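Local coordinates for protein methyl-coenzyme M reductase subunit beta (Methanosarcina barkeri, PDB 1E6Y) that forms part of the nickel-containing, coenzyme F430-dependent enzyme complex that releases methane from methyl-coenzyme M in the last step of methanogenesis, at residues V85-V91 and I110-R116. Sequence-based numbering, arbitrary orientation.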
loop_
_atom_site.group_PDB
_atom_site.type_symbol
_atom_site.label_atom_id
_atom_site.label_comp_id
_atom_site.label_asym_id
_atom_site.label_seq_id
_atom_site.Cartn_x
_atom_site.Cartn_y
_atom_site.Cartn_z
ATOM N N VAL E 85 -18.678 2.858 30.868
ATOM C CA VAL E 85 -18.287 2.231 29.610
ATOM C C VAL E 85 -19.272 1.125 29.225
ATOM O O VAL E 85 -19.730 1.075 28.087
ATOM C CB VAL E 85 -16.839 1.669 29.694
ATOM C CG1 VAL E 85 -16.557 0.709 28.540
ATOM C CG2 VAL E 85 -15.843 2.819 29.661
ATOM N N LYS E 86 -19.694 0.325 30.200
ATOM C CA LYS E 86 -20.683 -0.718 29.947
ATOM C C LYS E 86 -22.012 -0.135 29.467
ATOM O O LYS E 86 -22.645 -0.690 28.568
ATOM C CB LYS E 86 -20.918 -1.571 31.200
ATOM C CG LYS E 86 -22.002 -2.625 31.008
ATOM C CD LYS E 86 -21.988 -3.699 32.077
ATOM C CE LYS E 86 -22.988 -4.797 31.731
ATOM N NZ LYS E 86 -22.976 -5.917 32.714
ATOM N N LYS E 87 -22.416 0.993 30.047
ATOM C CA LYS E 87 -23.658 1.660 29.654
ATOM C C LYS E 87 -23.621 2.138 28.203
ATOM O O LYS E 87 -24.637 2.116 27.509
ATOM C CB LYS E 87 -23.943 2.851 30.573
ATOM C CG LYS E 87 -24.380 2.471 31.982
ATOM C CD LYS E 87 -24.631 3.712 32.827
ATOM C CE LYS E 87 -24.870 3.348 34.283
ATOM N NZ LYS E 87 -25.021 4.558 35.140
ATOM N N LEU E 88 -22.443 2.561 27.753
ATOM C CA LEU E 88 -22.266 3.073 26.397
ATOM C C LEU E 88 -22.040 1.962 25.375
ATOM O O LEU E 88 -22.425 2.092 24.213
ATOM C CB LEU E 88 -21.093 4.053 26.358
ATOM C CG LEU E 88 -21.303 5.359 27.124
ATOM C CD1 LEU E 88 -19.991 6.102 27.243
ATOM C CD2 LEU E 88 -22.343 6.209 26.411
ATOM N N VAL E 89 -21.390 0.883 25.806
ATOM C CA VAL E 89 -21.109 -0.252 24.932
ATOM C C VAL E 89 -22.341 -1.131 24.713
ATOM O O VAL E 89 -22.552 -1.641 23.609
ATOM C CB VAL E 89 -19.954 -1.121 25.497
ATOM C CG1 VAL E 89 -19.778 -2.383 24.663
ATOM C CG2 VAL E 89 -18.662 -0.326 25.507
ATOM N N GLN E 90 -23.164 -1.286 25.749
ATOM C CA GLN E 90 -24.336 -2.158 25.678
ATOM C C GLN E 90 -25.369 -1.642 24.678
ATOM O O GLN E 90 -25.387 -0.456 24.347
ATOM C CB GLN E 90 -24.978 -2.315 27.064
ATOM C CG GLN E 90 -25.758 -1.103 27.545
ATOM C CD GLN E 90 -26.596 -1.400 28.774
ATOM O OE1 GLN E 90 -26.358 -2.378 29.487
ATOM N NE2 GLN E 90 -27.583 -0.552 29.032
ATOM N N VAL E 91 -26.162 -2.564 24.138
ATOM C CA VAL E 91 -27.198 -2.241 23.166
ATOM C C VAL E 91 -28.586 -2.389 23.786
ATOM O O VAL E 91 -29.435 -1.514 23.628
ATOM C CB VAL E 91 -27.082 -3.147 21.907
ATOM C CG1 VAL E 91 -28.319 -3.008 21.035
ATOM C CG2 VAL E 91 -25.827 -2.798 21.105
ATOM N N ILE E 110 -13.303 -5.076 27.617
ATOM C CA ILE E 110 -14.563 -4.597 27.062
ATOM C C ILE E 110 -15.073 -5.585 26.030
ATOM O O ILE E 110 -14.491 -5.729 24.953
ATOM C CB ILE E 110 -14.411 -3.210 26.392
ATOM C CG1 ILE E 110 -13.826 -2.203 27.385
ATOM C CG2 ILE E 110 -15.773 -2.719 25.889
ATOM C CD1 ILE E 110 -13.621 -0.827 26.800
ATOM N N GLN E 111 -16.112 -6.325 26.399
ATOM C CA GLN E 111 -16.771 -7.235 25.475
ATOM C C GLN E 111 -18.083 -6.619 25.011
ATOM O O GLN E 111 -18.998 -6.411 25.812
ATOM C CB GLN E 111 -17.036 -8.585 26.148
ATOM C CG GLN E 111 -15.820 -9.158 26.854
ATOM C CD GLN E 111 -15.993 -10.613 27.222
ATOM O OE1 GLN E 111 -16.610 -10.940 28.234
ATOM N NE2 GLN E 111 -15.436 -11.500 26.404
ATOM N N SER E 112 -18.117 -6.217 23.744
ATOM C CA SER E 112 -19.340 -5.719 23.126
ATOM C C SER E 112 -20.388 -6.825 23.123
ATOM O O SER E 112 -20.049 -8.010 23.072
ATOM C CB SER E 112 -19.062 -5.276 21.686
ATOM O OG SER E 112 -18.433 -4.008 21.654
ATOM N N PRO E 113 -21.677 -6.454 23.158
ATOM C CA PRO E 113 -22.738 -7.441 22.936
ATOM C C PRO E 113 -22.627 -8.070 21.550
ATOM O O PRO E 113 -22.168 -7.423 20.607
ATOM C CB PRO E 113 -24.019 -6.624 23.084
ATOM C CG PRO E 113 -23.610 -5.231 22.709
ATOM C CD PRO E 113 -22.213 -5.082 23.240
ATOM N N LYS E 114 -23.048 -9.326 21.433
ATOM C CA LYS E 114 -23.024 -10.041 20.158
ATOM C C LYS E 114 -23.738 -9.281 19.048
ATOM O O LYS E 114 -23.364 -9.381 17.883
ATOM C CB LYS E 114 -23.649 -11.432 20.311
ATOM C CG LYS E 114 -22.698 -12.456 20.889
ATOM C CD LYS E 114 -23.393 -13.757 21.250
ATOM C CE LYS E 114 -22.369 -14.784 21.722
ATOM N NZ LYS E 114 -22.968 -15.957 22.422
ATOM N N SER E 115 -24.723 -8.473 19.427
ATOM C CA SER E 115 -25.492 -7.689 18.469
ATOM C C SER E 115 -24.631 -6.757 17.610
ATOM O O SER E 115 -24.960 -6.516 16.447
ATOM C CB SER E 115 -26.573 -6.875 19.192
ATOM O OG SER E 115 -26.006 -5.993 20.145
ATOM N N ARG E 116 -23.537 -6.238 18.168
ATOM C CA ARG E 116 -22.657 -5.357 17.386
ATOM C C ARG E 116 -21.891 -6.146 16.327
ATOM O O ARG E 116 -21.672 -5.629 15.230
ATOM C CB ARG E 116 -21.701 -4.582 18.285
ATOM C CG ARG E 116 -22.404 -3.635 19.252
ATOM C CD ARG E 116 -21.424 -2.704 19.940
ATOM N NE ARG E 116 -22.063 -1.743 20.843
ATOM C CZ ARG E 116 -22.704 -0.638 20.447
ATOM N NH1 ARG E 116 -23.224 0.137 21.405
ATOM N NH2 ARG E 116 -22.844 -0.304 19.185
#
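Arg116 reaches the carbonyl of Val89 side-on and offers two N-H groups to the one oxygen, so a side chain takes up the carbonyl of the last helical residue. NE lies 2.8 Å from Val89 O, in the carbonyl plane and with a fairly straight bond (153°); NH1 is 2.9 Å from the same oxygen but stands above that plane and bends more (143°). The extended run from CG to NE carries the guanidinium this far, and Val91 CG2 rests over the centre of one of its faces, 3.8 Å above the plane. With an alanine at Arg116, Val89 O would probably lose both donors and Val91 CG2 the flat group it rests on. Val91 CG2 also meets Pro113 CG at 3.7 Å, while Pro113 CD packs on Val89 CG1. Val89 CG1 stands anti to the backbone N (chi1 174°), which sets it beside Ser112, whereas CG2 meets Ile110 CG2 at 3.8 Å. One turn earlier, the side chains of Val85 and Ile110 cross at about a right angle, with Val85 CG1 3.7 Å from Ile110 CD1. Farther out, Ala133 and Thr137 of helix 125-141 pack on Val89 and Val85, and Thr26 of a second copy of this subunit touches both Val91 and Arg116. In the N-terminal domain, helix 78-89 thus packs by its last turn on the end of strand 107-111, an inner strand of an antiparallel sheet, and is tied to helix 114-118.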